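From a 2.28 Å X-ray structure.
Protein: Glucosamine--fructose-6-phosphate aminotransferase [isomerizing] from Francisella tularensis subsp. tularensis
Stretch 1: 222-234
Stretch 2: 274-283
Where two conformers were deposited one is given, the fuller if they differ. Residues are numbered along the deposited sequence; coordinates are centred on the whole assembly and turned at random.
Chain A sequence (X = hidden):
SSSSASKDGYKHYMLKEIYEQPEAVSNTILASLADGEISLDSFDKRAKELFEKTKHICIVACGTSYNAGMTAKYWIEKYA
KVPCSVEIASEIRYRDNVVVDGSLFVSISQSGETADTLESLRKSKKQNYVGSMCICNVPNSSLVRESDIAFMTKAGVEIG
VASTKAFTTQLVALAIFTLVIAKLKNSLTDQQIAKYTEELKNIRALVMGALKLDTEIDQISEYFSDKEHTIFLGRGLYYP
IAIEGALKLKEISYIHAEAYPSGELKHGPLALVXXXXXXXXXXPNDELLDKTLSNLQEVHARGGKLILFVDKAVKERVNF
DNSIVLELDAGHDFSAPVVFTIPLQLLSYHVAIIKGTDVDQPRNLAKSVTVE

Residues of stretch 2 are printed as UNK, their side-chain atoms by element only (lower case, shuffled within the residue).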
# COMPACT_ATOMS: atom_id res chain seq x y z
N GLU A 222 14.26 -2.75 -25.87
CA GLU A 222 14.70 -4.07 -26.38
C GLU A 222 15.24 -4.95 -25.24
O GLU A 222 15.03 -6.15 -25.23
CB GLU A 222 15.79 -3.93 -27.45
CG GLU A 222 15.26 -3.38 -28.81
CD GLU A 222 16.29 -2.49 -29.61
OE1 GLU A 222 17.44 -2.26 -29.16
OE2 GLU A 222 15.93 -2.00 -30.73
N TYR A 223 15.90 -4.31 -24.27
CA TYR A 223 16.35 -4.97 -23.06
C TYR A 223 15.25 -5.82 -22.37
O TYR A 223 15.56 -6.78 -21.69
CB TYR A 223 16.97 -3.95 -22.08
CG TYR A 223 17.50 -4.58 -20.82
CD1 TYR A 223 18.71 -5.26 -20.80
CD2 TYR A 223 16.77 -4.51 -19.63
CE1 TYR A 223 19.19 -5.85 -19.63
CE2 TYR A 223 17.25 -5.11 -18.45
CZ TYR A 223 18.44 -5.78 -18.48
OH TYR A 223 18.89 -6.38 -17.32
N PHE A 224 13.97 -5.50 -22.57
CA PHE A 224 12.91 -6.13 -21.80
C PHE A 224 12.30 -7.33 -22.53
O PHE A 224 11.40 -8.00 -21.98
CB PHE A 224 11.79 -5.15 -21.41
CG PHE A 224 12.19 -4.14 -20.34
CD1 PHE A 224 13.02 -3.08 -20.64
CD2 PHE A 224 11.67 -4.24 -19.05
CE1 PHE A 224 13.36 -2.14 -19.70
CE2 PHE A 224 12.01 -3.30 -18.07
CZ PHE A 224 12.86 -2.25 -18.40
N SER A 225 12.78 -7.63 -23.73
CA SER A 225 12.08 -8.65 -24.55
C SER A 225 12.05 -10.04 -23.93
O SER A 225 11.07 -10.76 -24.11
CB SER A 225 12.70 -8.75 -25.95
OG SER A 225 14.08 -9.00 -25.86
N ASP A 226 13.11 -10.41 -23.21
CA ASP A 226 13.17 -11.71 -22.55
C ASP A 226 12.93 -11.66 -21.03
O ASP A 226 13.17 -12.67 -20.34
CB ASP A 226 14.50 -12.41 -22.84
CG ASP A 226 15.69 -11.68 -22.23
OD1 ASP A 226 15.55 -10.55 -21.72
OD2 ASP A 226 16.81 -12.26 -22.27
N LYS A 227 12.45 -10.53 -20.52
CA LYS A 227 12.33 -10.31 -19.09
C LYS A 227 10.92 -10.56 -18.61
O LYS A 227 9.95 -10.17 -19.29
CB LYS A 227 12.74 -8.89 -18.74
CG LYS A 227 14.17 -8.55 -19.07
CD LYS A 227 15.18 -9.56 -18.47
CE LYS A 227 16.63 -9.13 -18.66
NZ LYS A 227 16.96 -9.05 -20.09
N GLU A 228 10.81 -11.22 -17.44
CA GLU A 228 9.49 -11.49 -16.85
C GLU A 228 9.26 -10.77 -15.51
O GLU A 228 8.19 -10.85 -14.94
CB GLU A 228 9.25 -12.99 -16.71
CG GLU A 228 9.42 -13.80 -18.01
CD GLU A 228 8.26 -13.64 -19.02
OE1 GLU A 228 7.13 -13.25 -18.62
OE2 GLU A 228 8.51 -13.92 -20.22
N HIS A 229 10.26 -10.03 -15.04
CA HIS A 229 10.12 -9.23 -13.85
C HIS A 229 10.71 -7.88 -14.12
O HIS A 229 11.57 -7.72 -14.98
CB HIS A 229 10.89 -9.83 -12.64
CG HIS A 229 10.71 -11.32 -12.44
ND1 HIS A 229 9.80 -11.85 -11.55
CD2 HIS A 229 11.38 -12.38 -12.97
CE1 HIS A 229 9.88 -13.17 -11.58
NE2 HIS A 229 10.85 -13.51 -12.41
N THR A 230 10.23 -6.92 -13.36
CA THR A 230 10.85 -5.65 -13.21
C THR A 230 10.49 -5.05 -11.85
O THR A 230 9.35 -5.16 -11.37
CB THR A 230 10.36 -4.65 -14.28
OG1 THR A 230 10.70 -5.13 -15.61
CG2 THR A 230 10.98 -3.26 -14.03
N ILE A 231 11.45 -4.35 -11.29
CA ILE A 231 11.23 -3.57 -10.12
C ILE A 231 11.28 -2.07 -10.37
O ILE A 231 12.20 -1.56 -11.02
CB ILE A 231 12.28 -3.91 -9.12
CG1 ILE A 231 12.19 -5.42 -8.84
CG2 ILE A 231 12.14 -3.02 -7.88
CD1 ILE A 231 12.53 -5.77 -7.46
N PHE A 232 10.28 -1.37 -9.83
CA PHE A 232 10.19 0.08 -9.92
C PHE A 232 10.47 0.64 -8.52
O PHE A 232 10.04 0.06 -7.51
CB PHE A 232 8.82 0.53 -10.38
CG PHE A 232 8.60 0.40 -11.85
CD1 PHE A 232 8.48 -0.83 -12.45
CD2 PHE A 232 8.47 1.52 -12.64
CE1 PHE A 232 8.25 -0.96 -13.82
CE2 PHE A 232 8.27 1.39 -14.03
CZ PHE A 232 8.18 0.16 -14.62
N LEU A 233 11.19 1.76 -8.48
CA LEU A 233 11.60 2.38 -7.24
C LEU A 233 11.33 3.89 -7.20
O LEU A 233 11.56 4.59 -8.18
CB LEU A 233 13.11 2.19 -7.02
CG LEU A 233 13.62 0.77 -6.78
CD1 LEU A 233 15.13 0.84 -6.52
CD2 LEU A 233 12.89 0.05 -5.66
N GLY A 234 10.87 4.37 -6.06
CA GLY A 234 10.71 5.81 -5.85
C GLY A 234 10.50 6.06 -4.37
O GLY A 234 10.14 5.15 -3.64
N UNK A 274 18.71 -9.95 -8.98
CA UNK A 274 19.96 -10.53 -9.46
C UNK A 274 20.36 -9.81 -10.76
O UNK A 274 19.80 -8.75 -11.08
o UNK A 274 18.11 -11.48 -11.23
o UNK A 274 18.57 -13.60 -10.98
c UNK A 274 19.80 -12.04 -9.65
c UNK A 274 18.75 -12.40 -10.69
N UNK A 275 21.30 -10.40 -11.51
CA UNK A 275 21.81 -9.78 -12.74
C UNK A 275 20.80 -9.75 -13.88
O UNK A 275 20.93 -8.93 -14.78
c UNK A 275 22.94 -11.96 -13.58
c UNK A 275 23.11 -10.46 -13.23
n UNK A 275 24.56 -14.47 -16.07
c UNK A 275 23.79 -13.99 -14.87
c UNK A 275 24.03 -12.49 -14.54
N UNK A 276 19.80 -10.63 -13.84
CA UNK A 276 18.73 -10.61 -14.87
C UNK A 276 17.53 -9.67 -14.59
O UNK A 276 16.60 -9.63 -15.38
c UNK A 276 18.25 -12.03 -15.22
c UNK A 276 19.29 -12.83 -16.06
o UNK A 276 20.39 -12.33 -16.37
n UNK A 276 18.96 -14.09 -16.39
N UNK A 277 17.61 -8.87 -13.53
CA UNK A 277 16.49 -8.06 -13.08
C UNK A 277 16.64 -6.57 -13.43
O UNK A 277 17.58 -5.93 -12.99
c UNK A 277 13.68 -9.63 -10.55
c UNK A 277 15.43 -7.24 -10.90
c UNK A 277 16.38 -8.20 -11.57
se UNK A 277 13.62 -7.79 -11.30
N UNK A 278 15.70 -6.03 -14.21
CA UNK A 278 15.60 -4.61 -14.49
C UNK A 278 15.06 -3.83 -13.31
O UNK A 278 14.07 -4.24 -12.72
c UNK A 278 14.61 -4.52 -15.63
c UNK A 278 14.48 -5.85 -16.15
c UNK A 278 14.75 -6.80 -15.03
N UNK A 279 15.74 -2.74 -12.97
CA UNK A 279 15.32 -1.84 -11.92
C UNK A 279 15.06 -0.47 -12.55
O UNK A 279 15.95 0.17 -13.07
c UNK A 279 16.84 -4.22 -10.63
c UNK A 279 16.37 -1.74 -10.80
c UNK A 279 16.37 -2.99 -9.93
c UNK A 279 16.05 -0.62 -9.83
N UNK A 280 13.81 -0.03 -12.54
CA UNK A 280 13.47 1.27 -13.12
C UNK A 280 13.22 2.25 -11.98
O UNK A 280 12.43 1.98 -11.06
c UNK A 280 12.44 0.19 -15.14
c UNK A 280 12.25 1.20 -14.00
c UNK A 280 11.99 2.55 -14.54
N UNK A 281 13.94 3.35 -11.97
CA UNK A 281 13.79 4.27 -10.87
C UNK A 281 13.72 5.70 -11.37
O UNK A 281 14.27 6.06 -12.41
c UNK A 281 14.95 4.09 -9.84
N UNK A 282 13.09 6.51 -10.56
CA UNK A 282 12.88 7.91 -10.80
C UNK A 282 13.70 8.62 -9.73
O UNK A 282 13.51 8.38 -8.54
c UNK A 282 11.38 8.23 -10.65
c UNK A 282 10.54 7.63 -11.88
c UNK A 282 11.14 9.72 -10.48
N UNK A 283 14.64 9.47 -10.16
CA UNK A 283 15.57 10.16 -9.27
C UNK A 283 15.43 11.67 -9.40
O UNK A 283 16.06 12.31 -10.25
c UNK A 283 17.09 8.19 -9.64
c UNK A 283 16.99 9.72 -9.59
c UNK A 283 17.95 10.28 -8.58

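Position 274 carries two side-chain carbons, the second bearing two oxygens. That is a carboxylate on a short stem, and it does not touch stretch 1. It is Asp-274.

Position 275 has four carbons in a row ending in a nitrogen. The chain is extended and its end leads away from stretch 1. It is Lys-275.

Position 276 has two carbons, the second carrying one oxygen and one nitrogen, a short amide. The side chain comes no nearer to stretch 1 than 4.8 Å. The contact is made by the backbone O, 3.3 Å from Lys-227 CE. This is Asn-276. The NZ of Lys-227 is bound within its own stretch, to Tyr-223 O and in a salt bridge to Asp-226 OD1.

Position 277 is unbranched: two carbons, a selenium, then one carbon. Its CA-to-CB bond points away, but the end of the chain comes nearer. The selenium lies 3.7 Å from Ile-231 CG1, and the end carbon 3.5 Å from His-229 CB. This is selenomethionine, Met-277.

Position 278 has three carbons closing a ring onto the backbone N. One ring carbon meets the edge of the Tyr-223 ring, and CB is 3.8 Å from Phe-224 CE2. It is Pro-278. The carbon at the Tyr-223 edge is CG, 3.7 Å from Tyr-223 CE2. Pro-278 has the largest area covered by stretch 1. It has no N-H to donate, but its O accepts from Ile-231 N at 3.0 Å.

Position 279 has four carbons, forked at the first, with one arm two carbons long. The short arm packs against Leu-233 CD1. It is Ile-279, with CG2 3.7 Å from Leu-233 CD1.

Position 280 has one carbon carrying two more. CB sits over one face of the Phe-232 ring, 4.1 Å from its centroid, a CH-pi contact. One branch carbon lies at the edge of the Phe-224 ring. It is Val-280, with CG2 4.1 Å from Phe-224 CZ.

Position 281 has a single carbon, CB, 3.9 Å from Leu-233 CB. It is Ala-281.

Position 282 again has one carbon carrying two. Its N gives Leu-233 O a weak hydrogen bond of 3.4 Å. It is Val-282.

Position 283 has the same three-carbon fork, which does not touch stretch 1. It is Val-283.

The contact is a parallel pairing of strands 229-234 and 278-283. Ile-231 and Leu-233 each donate and accept, so the hydrogen bonds alternate along the pair. Val-280 N reaches Ile-231 O at 2.7 Å, and Leu-233 N reaches Val-280 O at 2.9 Å. Phe-232 and Val-280 share one face of the sheet. Ile-231, Leu-233, Ile-279 and Ala-281 share the other.

Stretch 2 (274-283) DKNMPIVAVV
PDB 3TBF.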